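Local coordinates for cutm, flavoprotein of carbon monoxide dehydrogenase (Hydrogenophaga pseudoflava, PDB 1FFV) that binds flavin-adenine dinucleotide as the flavoprotein subunit of a carbon monoxide dehydrogenase and probably relays electrons released by carbon monoxide oxidation, at residues 126-131 and 197-202; 180-185 and 279-284; 212-217 and 228-233; 224-229 and 248-253. All coordinates share one frame; numbering follows the deposited sequence.

All four contacts meet on one antiparallel sheet, whose strands 180-186, 196-205, 208-217 and 224-225 lie side by side in chain order. Contact 1 sets helix 125-131 of the FAD-binding region against one face; contacts 2, 3 and 4 put helices 264-285, 227-231 and 240-252 on the other side. The centres of contacts 3 and 4 are about 6 Å apart, and both use helix 227-231; those of contacts 2 and 4 are about 16 Å apart. Along the chain contacts 1 and 2 interleave, contact 1 closes before contacts 3 and 4 open, and these two are nested inside contact 2. The C-terminal domain thus has helices on one side and the flavin domain on the other.

Contact 1. Residues 126-131 and 197-202; sequences PALSIA and GCAVVM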
# COMPACT_ATOMS: atom_id res chain seq x y z
N PRO C 126 31.33 31.91 -29.93
CA PRO C 126 31.50 32.57 -31.22
C PRO C 126 32.30 33.88 -31.09
O PRO C 126 33.35 34.03 -31.72
CB PRO C 126 30.06 32.79 -31.68
CG PRO C 126 29.38 31.55 -31.16
CD PRO C 126 29.94 31.43 -29.76
N ALA C 127 31.86 34.80 -30.23
CA ALA C 127 32.58 36.06 -30.05
C ALA C 127 33.99 35.82 -29.50
O ALA C 127 34.95 36.43 -29.95
CB ALA C 127 31.81 37.01 -29.13
N LEU C 128 34.10 34.90 -28.55
CA LEU C 128 35.39 34.57 -27.96
C LEU C 128 36.38 34.06 -29.01
O LEU C 128 37.55 34.45 -29.00
CB LEU C 128 35.21 33.52 -26.86
CG LEU C 128 34.56 34.01 -25.56
CD1 LEU C 128 34.20 32.84 -24.69
CD2 LEU C 128 35.52 34.96 -24.85
N SER C 129 35.90 33.22 -29.92
CA SER C 129 36.76 32.67 -30.95
C SER C 129 37.28 33.74 -31.90
O SER C 129 38.40 33.64 -32.40
CB SER C 129 36.05 31.56 -31.73
OG SER C 129 34.99 32.07 -32.51
N ILE C 130 36.47 34.76 -32.13
CA ILE C 130 36.85 35.87 -33.00
C ILE C 130 37.92 36.72 -32.29
O ILE C 130 38.96 37.03 -32.87
CB ILE C 130 35.62 36.74 -33.36
CG1 ILE C 130 34.63 35.91 -34.19
CG2 ILE C 130 36.03 38.00 -34.10
CD1 ILE C 130 33.33 36.62 -34.53
N ALA C 131 37.69 37.03 -31.02
CA ALA C 131 38.64 37.83 -30.26
C ALA C 131 40.03 37.18 -30.17
O ALA C 131 41.05 37.89 -30.23
CB ALA C 131 38.09 38.10 -28.87
N GLY C 197 27.14 41.01 -24.68
CA GLY C 197 28.46 40.65 -24.20
C GLY C 197 29.53 41.16 -25.14
O GLY C 197 29.26 41.42 -26.32
N CYS C 198 30.75 41.32 -24.63
CA CYS C 198 31.86 41.79 -25.44
C CYS C 198 33.16 41.11 -25.07
O CYS C 198 33.58 41.13 -23.90
CB CYS C 198 32.03 43.30 -25.36
SG CYS C 198 33.55 43.92 -26.17
N ALA C 199 33.79 40.50 -26.07
CA ALA C 199 35.07 39.83 -25.90
C ALA C 199 36.15 40.74 -26.47
O ALA C 199 35.98 41.31 -27.55
CB ALA C 199 35.07 38.48 -26.62
N VAL C 200 37.25 40.87 -25.73
CA VAL C 200 38.38 41.71 -26.14
C VAL C 200 39.73 41.07 -25.86
O VAL C 200 39.94 40.45 -24.81
CB VAL C 200 38.36 43.08 -25.40
CG1 VAL C 200 39.72 43.77 -25.53
CG2 VAL C 200 37.28 43.98 -25.96
N VAL C 201 40.65 41.22 -26.81
CA VAL C 201 42.03 40.76 -26.67
C VAL C 201 42.82 41.96 -27.19
O VAL C 201 42.52 42.49 -28.26
CB VAL C 201 42.36 39.52 -27.53
CG1 VAL C 201 43.81 39.12 -27.31
CG2 VAL C 201 41.45 38.36 -27.17
N MET C 202 43.79 42.43 -26.40
CA MET C 202 44.59 43.58 -26.82
C MET C 202 46.03 43.55 -26.32
O MET C 202 46.36 42.90 -25.32
CB MET C 202 43.93 44.90 -26.39
CG MET C 202 44.09 45.28 -24.92
SD MET C 202 43.29 46.87 -24.49
CE MET C 202 44.48 47.95 -24.96
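The flat groups here are peptide units, those of Ala127 and Ala131, and each carbonyl oxygen has a methyl of the strand against it. Ala131 O is met by Val201 CG2 at 3.1 Å, a tight fit, and Ala127 O by Ala199 CB at 3.9 Å. No hydrogen bond crosses between the segments, so methyl packing carries the contact.

Ala199 is central on the strand side. Its CB points at the helix and touches Ala131 CB at 3.8 Å and Leu128 CD2 at 4.0 Å, with Ala127 CB farther off at 4.4 Å. The leucine, its side chain about 7 Å from the FAD, starts from the far side of the helix, and only CD2 comes back to the strand. Two residues further along the strand, Val201 has CG1 anti to its backbone N (chi1 -180°), which leaves CG2 beside that nitrogen and facing Ala131, whose CB it meets at 3.8 Å. Small residues let the helix axis come within 7.4 Å of the strand axis, the two running almost parallel, 16° apart.

Leu128 and Val201 also pack on Leu93 of helix 92-97, while Ala127 reaches Ala215 on the next strand. The opposite face of strand 196-205 belongs to helix 264-285, where Val200 rests on Ala278 and Ala282. The sheet is thus sandwiched between helix 125-131, from the FAD-binding family region, and helix 264-285.

Contact 2. Residues 180-185 and 279-284; sequences GWAYEK and LNAAWA. With FAD (flavin-adenine dinucleotide), chain J.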
# COMPACT_ATOMS: atom_id res chain seq x y z
N GLY C 180 46.48 41.60 -22.98
CA GLY C 180 45.35 41.93 -22.13
C GLY C 180 44.11 41.31 -22.73
O GLY C 180 44.05 41.10 -23.95
N TRP C 181 43.11 41.04 -21.90
CA TRP C 181 41.88 40.41 -22.38
C TRP C 181 40.70 40.66 -21.45
O TRP C 181 40.86 41.14 -20.32
CB TRP C 181 42.10 38.90 -22.50
CG TRP C 181 42.75 38.33 -21.27
CD1 TRP C 181 44.09 38.28 -21.00
CD2 TRP C 181 42.09 37.79 -20.13
NE1 TRP C 181 44.30 37.75 -19.75
CE2 TRP C 181 43.09 37.44 -19.19
CE3 TRP C 181 40.74 37.58 -19.79
CZ2 TRP C 181 42.78 36.89 -17.93
CZ3 TRP C 181 40.44 37.03 -18.55
CH2 TRP C 181 41.46 36.69 -17.63
N ALA C 182 39.51 40.28 -21.91
CA ALA C 182 38.30 40.44 -21.12
C ALA C 182 37.06 39.94 -21.83
O ALA C 182 37.00 39.91 -23.05
CB ALA C 182 38.11 41.91 -20.73
N TYR C 183 36.09 39.50 -21.03
CA TYR C 183 34.80 39.06 -21.54
C TYR C 183 33.76 39.58 -20.56
O TYR C 183 33.62 39.07 -19.45
CB TYR C 183 34.66 37.55 -21.65
CG TYR C 183 33.41 37.17 -22.41
CD1 TYR C 183 33.15 37.72 -23.66
CD2 TYR C 183 32.46 36.29 -21.87
CE1 TYR C 183 31.98 37.44 -24.36
CE2 TYR C 183 31.27 35.99 -22.57
CZ TYR C 183 31.05 36.57 -23.82
OH TYR C 183 29.91 36.31 -24.54
N GLU C 184 33.09 40.67 -20.94
CA GLU C 184 32.06 41.26 -20.09
C GLU C 184 30.72 40.74 -20.58
O GLU C 184 30.34 40.98 -21.72
CB GLU C 184 32.09 42.79 -20.18
CG GLU C 184 33.35 43.43 -19.61
CD GLU C 184 33.49 43.26 -18.10
OE1 GLU C 184 32.49 43.45 -17.36
OE2 GLU C 184 34.61 42.95 -17.65
N LYS C 185 30.02 40.02 -19.71
CA LYS C 185 28.72 39.45 -20.05
C LYS C 185 27.58 39.90 -19.12
O LYS C 185 27.58 39.60 -17.92
CB LYS C 185 28.82 37.92 -20.09
CG LYS C 185 27.52 37.16 -20.28
CD LYS C 185 27.78 35.66 -20.22
CE LYS C 185 26.52 34.83 -20.42
NZ LYS C 185 26.82 33.38 -20.45
N LEU C 279 37.19 46.80 -22.79
CA LEU C 279 38.40 47.52 -23.17
C LEU C 279 39.18 47.96 -21.94
O LEU C 279 40.40 47.78 -21.87
CB LEU C 279 38.04 48.74 -24.02
CG LEU C 279 37.46 48.43 -25.41
CD1 LEU C 279 36.93 49.70 -26.04
CD2 LEU C 279 38.52 47.78 -26.28
N ASN C 280 38.46 48.48 -20.94
CA ASN C 280 39.07 48.94 -19.70
C ASN C 280 39.69 47.81 -18.89
O ASN C 280 40.80 47.95 -18.36
CB ASN C 280 38.06 49.70 -18.85
CG ASN C 280 37.96 51.17 -19.24
OD1 ASN C 280 36.91 51.62 -19.72
ND2 ASN C 280 39.04 51.91 -19.03
N ALA C 281 38.99 46.68 -18.81
CA ALA C 281 39.48 45.53 -18.07
C ALA C 281 40.65 44.91 -18.81
O ALA C 281 41.60 44.42 -18.19
CB ALA C 281 38.36 44.51 -17.89
N ALA C 282 40.59 44.93 -20.14
CA ALA C 282 41.65 44.37 -20.96
C ALA C 282 42.93 45.19 -20.80
O ALA C 282 44.00 44.63 -20.56
CB ALA C 282 41.23 44.35 -22.42
N TRP C 283 42.81 46.51 -20.87
CA TRP C 283 43.95 47.40 -20.73
C TRP C 283 44.67 47.14 -19.41
O TRP C 283 45.89 46.99 -19.39
CB TRP C 283 43.51 48.87 -20.84
CG TRP C 283 44.64 49.88 -20.69
CD1 TRP C 283 44.88 50.69 -19.61
CD2 TRP C 283 45.65 50.20 -21.66
NE1 TRP C 283 45.97 51.49 -19.85
CE2 TRP C 283 46.46 51.21 -21.10
CE3 TRP C 283 45.95 49.74 -22.94
CZ2 TRP C 283 47.55 51.76 -21.78
CZ3 TRP C 283 47.03 50.28 -23.62
CH2 TRP C 283 47.82 51.29 -23.04
N ALA C 284 43.90 47.03 -18.33
CA ALA C 284 44.44 46.78 -17.00
C ALA C 284 45.24 45.47 -16.92
O ALA C 284 46.07 45.29 -16.03
CB ALA C 284 43.32 46.77 -15.97
PA FAD J . 25.07 19.78 -29.27
O1A FAD J . 25.24 18.47 -29.91
O2A FAD J . 24.03 19.98 -28.42
O5B FAD J . 24.91 20.69 -30.44
C5B FAD J . 25.89 20.73 -31.46
C4B FAD J . 25.26 21.38 -32.69
O4B FAD J . 26.40 21.60 -33.57
C3B FAD J . 24.40 20.49 -33.55
O3B FAD J . 23.74 21.11 -34.59
C2B FAD J . 25.44 19.45 -33.92
O2B FAD J . 24.97 18.63 -34.94
C1B FAD J . 26.59 20.32 -34.31
N9A FAD J . 27.91 19.89 -33.87
C8A FAD J . 28.31 19.59 -32.59
N7A FAD J . 29.59 19.24 -32.52
C5A FAD J . 30.04 19.31 -33.82
C6A FAD J . 31.35 19.07 -34.40
N6A FAD J . 32.40 18.69 -33.72
N1A FAD J . 31.41 19.25 -35.75
C2A FAD J . 30.35 19.64 -36.49
N3A FAD J . 29.12 19.90 -36.04
C4A FAD J . 29.01 19.72 -34.69
N1 FAD J . 26.01 28.31 -24.12
C2 FAD J . 26.66 29.46 -24.02
O2 FAD J . 27.49 29.78 -24.81
N3 FAD J . 26.42 30.39 -22.97
C4 FAD J . 25.48 30.15 -22.00
O4 FAD J . 25.30 30.96 -21.13
C4X FAD J . 24.76 28.89 -22.10
N5 FAD J . 23.83 28.60 -21.18
C5X FAD J . 23.18 27.41 -21.31
C6 FAD J . 22.21 27.12 -20.35
C7 FAD J . 21.50 25.96 -20.38
C7M FAD J . 20.47 25.68 -19.33
C8 FAD J . 21.74 25.00 -21.43
C8M FAD J . 20.96 23.71 -21.49
C9 FAD J . 22.71 25.28 -22.41
C9A FAD J . 23.42 26.47 -22.35
N10 FAD J . 24.42 26.81 -23.31
C10 FAD J . 25.07 27.98 -23.20
C1' FAD J . 24.73 25.84 -24.41
C2' FAD J . 25.96 24.82 -24.39
O2' FAD J . 26.73 25.93 -24.01
C3' FAD J . 25.44 24.45 -25.76
O3' FAD J . 25.59 23.32 -24.87
C4' FAD J . 26.23 23.53 -26.68
O4' FAD J . 25.82 24.78 -27.32
C5' FAD J . 25.79 22.99 -28.04
O5' FAD J . 27.17 22.27 -27.63
P FAD J . 27.08 20.75 -27.44
O1P FAD J . 28.54 20.32 -27.20
O2P FAD J . 26.22 20.37 -26.42
O3P FAD J . 26.49 20.19 -28.67
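Edge strand 180-186 and helix 264-285 of the CO dehydrogenase flavoprotein C-terminal domain come together where Gly180, Trp181 and Ala182 touch Ala281 and Ala282. This is the helix-on-sheet layer of that domain, seen at the outer strand. The two segments run roughly antiparallel, at 147°, with their axes only 5.7 Å apart.

Such closeness depends on small residues. The alpha carbon of Gly180 sits 3.4 Å from Ala282 O in a CA-H...O contact, and with no side chain on the glycine the helix carbonyl can lie right over it. A second contact of the same kind runs the other way, from Ala282 CA to Trp181 O at 3.4 Å; that oxygen also accepts a hydrogen bond from Arg285, whose charge lies on the Trp181 ring as a cation-pi pair. Beside these, Ala182 CB points into the helix and meets Ala281 CB at 3.9 Å and Ala282 CB at 4.3 Å. Glu184 bends at chi2 and brings OE2 to 4.1 Å from Ala281 CB.

At the end of the segment, away from the helix, Lys185 reaches the flavin. It has CG anti to the backbone N (chi1 173°) and a fully extended chain, and its charge would probably draw electron density toward the carbonyl it meets. The ammonium is also held by Asp124 and Leu100 O, and its NZ donates to FAD O4 at 2.9 Å.

Contact 3. Residues 212-217 and 228-233; sequences IRIALT and AAEAAL. Unlike the reference sequence in segment 228-233: Ala228 (reference Gly), Ala229 (reference Gly), Glu230 (reference Arg), Ala231 (reference Ser), Ala232 (reference Arg).
Strand 212-217 passes the short helix that begins ahead of Ala228, and the backbones come nearest at Ile212 and Glu230, with CA atoms 5.9 Å apart. Glu230 reaches across with an extended chain, and its OE1 takes the backbone N-H of Ile214 at 3.2 Å and 164°, met on the anti side and somewhat out of the carboxylate plane. The Ile214 carbonyl takes the N-H of Ala226 on the next strand of this antiparallel sheet, while its own N-H goes to the carboxylate.

Arg213 bends at chi2 and curls back over its own strand, so that NH1 donates to Ile212 O at 2.9 Å from above the carbonyl plane. Glu230 OE2 is 3.9 Å from NH1, a long, charge-only salt bridge; the guanidinium and carboxylate planes are 15° apart. The stronger partners lie outside: Glu133 for Arg213, Arg225 for Glu230. With an alanine at Arg213, Glu133 would probably be left without its mate, and Ile212 O would lose the donor that offsets the nearby OE2.

On the apolar side, Ile214 CD1 wedges between Ala229 CB at 3.8 Å and Leu233 CD1 at 3.9 Å, while Ile212 CG2 packs on Glu230 CB at 3.7 Å.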
# COMPACT_ATOMS: atom_id res chain seq x y z
N ILE C 212 44.46 44.92 -31.28
CA ILE C 212 43.10 44.94 -30.76
C ILE C 212 42.08 44.09 -31.54
O ILE C 212 42.00 44.13 -32.76
CB ILE C 212 42.59 46.42 -30.64
CG1 ILE C 212 41.23 46.48 -29.94
CG2 ILE C 212 42.53 47.08 -32.01
CD1 ILE C 212 41.26 46.03 -28.49
N ARG C 213 41.32 43.29 -30.78
CA ARG C 213 40.26 42.44 -31.32
C ARG C 213 39.04 42.69 -30.46
O ARG C 213 39.09 42.49 -29.24
CB ARG C 213 40.60 40.95 -31.19
CG ARG C 213 41.28 40.28 -32.38
CD ARG C 213 41.04 40.95 -33.72
NE ARG C 213 42.02 40.47 -34.69
CZ ARG C 213 43.05 41.19 -35.14
NH1 ARG C 213 43.23 42.44 -34.74
NH2 ARG C 213 43.95 40.62 -35.94
N ILE C 214 37.94 43.12 -31.09
CA ILE C 214 36.70 43.38 -30.37
C ILE C 214 35.57 42.57 -31.01
O ILE C 214 35.36 42.66 -32.22
CB ILE C 214 36.32 44.88 -30.41
CG1 ILE C 214 37.44 45.74 -29.80
CG2 ILE C 214 35.02 45.12 -29.65
CD1 ILE C 214 37.24 47.23 -29.97
N ALA C 215 34.86 41.79 -30.20
CA ALA C 215 33.75 40.97 -30.69
C ALA C 215 32.53 41.11 -29.78
O ALA C 215 32.65 41.23 -28.55
CB ALA C 215 34.18 39.52 -30.83
N LEU C 216 31.34 41.04 -30.39
CA LEU C 216 30.08 41.23 -29.68
C LEU C 216 29.14 40.02 -29.64
O LEU C 216 28.83 39.43 -30.68
CB LEU C 216 29.34 42.41 -30.32
CG LEU C 216 30.16 43.68 -30.59
CD1 LEU C 216 29.29 44.71 -31.29
CD2 LEU C 216 30.71 44.22 -29.29
N THR C 217 28.62 39.73 -28.44
CA THR C 217 27.70 38.61 -28.22
C THR C 217 26.23 39.01 -28.08
O THR C 217 25.90 39.93 -27.34
CB THR C 217 28.08 37.81 -26.95
OG1 THR C 217 29.40 37.28 -27.08
CG2 THR C 217 27.09 36.65 -26.71
N ALA C 228 35.54 48.70 -37.10
CA ALA C 228 35.56 50.16 -36.99
C ALA C 228 35.87 50.53 -35.54
O ALA C 228 36.52 51.54 -35.27
CB ALA C 228 34.22 50.75 -37.40
N ALA C 229 35.40 49.70 -34.61
CA ALA C 229 35.64 49.90 -33.19
C ALA C 229 37.13 49.67 -32.92
O ALA C 229 37.74 50.39 -32.13
CB ALA C 229 34.79 48.95 -32.35
N GLU C 230 37.71 48.68 -33.60
CA GLU C 230 39.13 48.38 -33.44
C GLU C 230 39.95 49.57 -33.94
O GLU C 230 40.91 49.99 -33.28
CB GLU C 230 39.52 47.12 -34.21
CG GLU C 230 39.02 45.81 -33.59
CD GLU C 230 39.28 44.57 -34.44
OE1 GLU C 230 38.65 43.53 -34.17
OE2 GLU C 230 40.11 44.62 -35.38
N ALA C 231 39.53 50.13 -35.07
CA ALA C 231 40.21 51.26 -35.69
C ALA C 231 40.18 52.51 -34.84
O ALA C 231 40.97 53.43 -35.04
CB ALA C 231 39.61 51.54 -37.06
N ALA C 232 39.25 52.56 -33.89
CA ALA C 232 39.15 53.72 -33.01
C ALA C 232 40.25 53.68 -31.96
O ALA C 232 40.52 54.68 -31.31
CB ALA C 232 37.78 53.76 -32.34
N LEU C 233 40.90 52.53 -31.84
CA LEU C 233 41.96 52.35 -30.84
C LEU C 233 43.37 52.07 -31.35
O LEU C 233 44.33 52.58 -30.78
CB LEU C 233 41.57 51.24 -29.88
CG LEU C 233 40.28 51.44 -29.08
CD1 LEU C 233 39.67 50.09 -28.76
CD2 LEU C 233 40.57 52.25 -27.81

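Contact 4. Residues 224-229 and 248-253; sequences LRAEAA and DAAIAI. Unlike the reference sequence in segment 224-229: Ala226 (reference Arg), Ala228 (reference Gly), Ala229 (reference Gly).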
# COMPACT_ATOMS: atom_id res chain seq x y z
N LEU C 224 29.56 39.26 -33.70
CA LEU C 224 30.16 40.23 -34.59
C LEU C 224 31.52 40.76 -34.17
O LEU C 224 31.76 41.03 -32.99
CB LEU C 224 29.24 41.44 -34.76
CG LEU C 224 27.79 41.30 -35.22
CD1 LEU C 224 27.17 42.69 -35.26
CD2 LEU C 224 27.70 40.64 -36.60
N ARG C 225 32.40 40.90 -35.15
CA ARG C 225 33.71 41.49 -34.91
C ARG C 225 33.43 42.98 -35.13
O ARG C 225 32.62 43.33 -35.98
CB ARG C 225 34.75 41.01 -35.91
CG ARG C 225 36.10 41.65 -35.70
CD ARG C 225 37.12 41.16 -36.69
NE ARG C 225 38.42 41.80 -36.49
CZ ARG C 225 39.44 41.72 -37.34
NH1 ARG C 225 39.31 41.01 -38.46
NH2 ARG C 225 40.58 42.32 -37.06
N ALA C 226 34.07 43.84 -34.34
CA ALA C 226 33.85 45.28 -34.49
C ALA C 226 35.13 45.96 -35.00
O ALA C 226 35.90 46.53 -34.22
CB ALA C 226 33.40 45.88 -33.16
N GLU C 227 35.34 45.88 -36.31
CA GLU C 227 36.53 46.47 -36.93
C GLU C 227 36.63 47.98 -36.84
O GLU C 227 37.71 48.49 -36.53
CB GLU C 227 36.70 45.99 -38.38
CG GLU C 227 37.16 44.54 -38.48
CD GLU C 227 37.78 44.22 -39.83
OE1 GLU C 227 37.20 43.41 -40.58
OE2 GLU C 227 38.86 44.79 -40.13
N ALA C 228 35.54 48.70 -37.10
CA ALA C 228 35.56 50.16 -36.99
C ALA C 228 35.87 50.53 -35.54
O ALA C 228 36.52 51.54 -35.27
CB ALA C 228 34.22 50.75 -37.40
N ALA C 229 35.40 49.70 -34.61
CA ALA C 229 35.64 49.90 -33.19
C ALA C 229 37.13 49.67 -32.92
O ALA C 229 37.74 50.39 -32.13
CB ALA C 229 34.79 48.95 -32.35
N ASP C 248 30.95 53.54 -29.46
CA ASP C 248 30.02 54.08 -30.45
C ASP C 248 30.11 53.34 -31.77
O ASP C 248 29.09 53.11 -32.44
CB ASP C 248 30.27 55.58 -30.68
CG ASP C 248 29.88 56.46 -29.49
OD1 ASP C 248 29.19 55.96 -28.57
OD2 ASP C 248 30.26 57.65 -29.49
N ALA C 249 31.33 52.98 -32.17
CA ALA C 249 31.54 52.26 -33.42
C ALA C 249 30.94 50.86 -33.33
O ALA C 249 30.44 50.32 -34.32
CB ALA C 249 33.02 52.19 -33.75
N ALA C 250 31.00 50.28 -32.13
CA ALA C 250 30.44 48.96 -31.89
C ALA C 250 28.93 49.09 -31.88
O ALA C 250 28.22 48.28 -32.49
CB ALA C 250 30.93 48.42 -30.56
N ILE C 251 28.43 50.13 -31.20
CA ILE C 251 27.00 50.39 -31.12
C ILE C 251 26.39 50.52 -32.52
O ILE C 251 25.30 50.02 -32.78
CB ILE C 251 26.72 51.66 -30.26
CG1 ILE C 251 26.71 51.30 -28.78
CG2 ILE C 251 25.43 52.34 -30.69
CD1 ILE C 251 26.57 52.48 -27.83
N ALA C 252 27.13 51.15 -33.43
CA ALA C 252 26.65 51.37 -34.80
C ALA C 252 26.34 50.10 -35.61
O ALA C 252 25.48 50.12 -36.49
CB ALA C 252 27.64 52.25 -35.56
N ILE C 253 27.04 49.00 -35.32
CA ILE C 253 26.82 47.77 -36.05
C ILE C 253 25.87 46.79 -35.39
O ILE C 253 25.68 45.68 -35.89
CB ILE C 253 28.15 47.03 -36.36
CG1 ILE C 253 28.79 46.49 -35.08
CG2 ILE C 253 29.12 47.96 -37.08
CD1 ILE C 253 30.05 45.68 -35.30
O HOH W 1 32.75 48.55 -35.19
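Ala249 and Ala229 lead the apolar contacts, which are mostly methyl on methyl: Ala249 CB is pressed against the backbone of the other helix, 3.5 Å from Ala229 CA, with Ala228 CB beside it at 4.1 Å. Ala250 follows on the next step of its helix, its CB lying alongside those of Ala229 and Ala226. With alanine on both sides, the CA atoms of Ala229 and Ala249 come within 4.7 Å.

Two larger residues close the other end. Ile253 holds CG1 between its backbone N and carbonyl carbon (chi1 68°), the crowded position, and from there CD1 reaches Arg225 O at 3.5 Å and Ala226 CB at 4.0 Å. Leu224 runs alongside it with the reverse heading, its CD1 meeting Ile253 O at 3.4 Å.

Polar bridging between the segments goes through one water. It accepts the N-H of Ala229 at 2.9 Å and gives a weak bond to Ala249 O, linking the first turn of one helix to a carbonyl of the other.

Charges stay on the 224-229 side. Glu227 CG lies over one face of the Arg225 guanidinium, and its carboxylate makes only a long salt bridge with NH1; firmer partners of Arg225 are Glu230 and Asp150.

Ala226, at the N-cap position, marks the turn from strand 224-225 into helix 227-231. Ala226 also rests on Ile214, and Ala250 on Leu216, so this is close alanine-mediated helix packing within an alpha/beta layered domain, where helices 227-231 and 240-252 share one face of the antiparallel sheet.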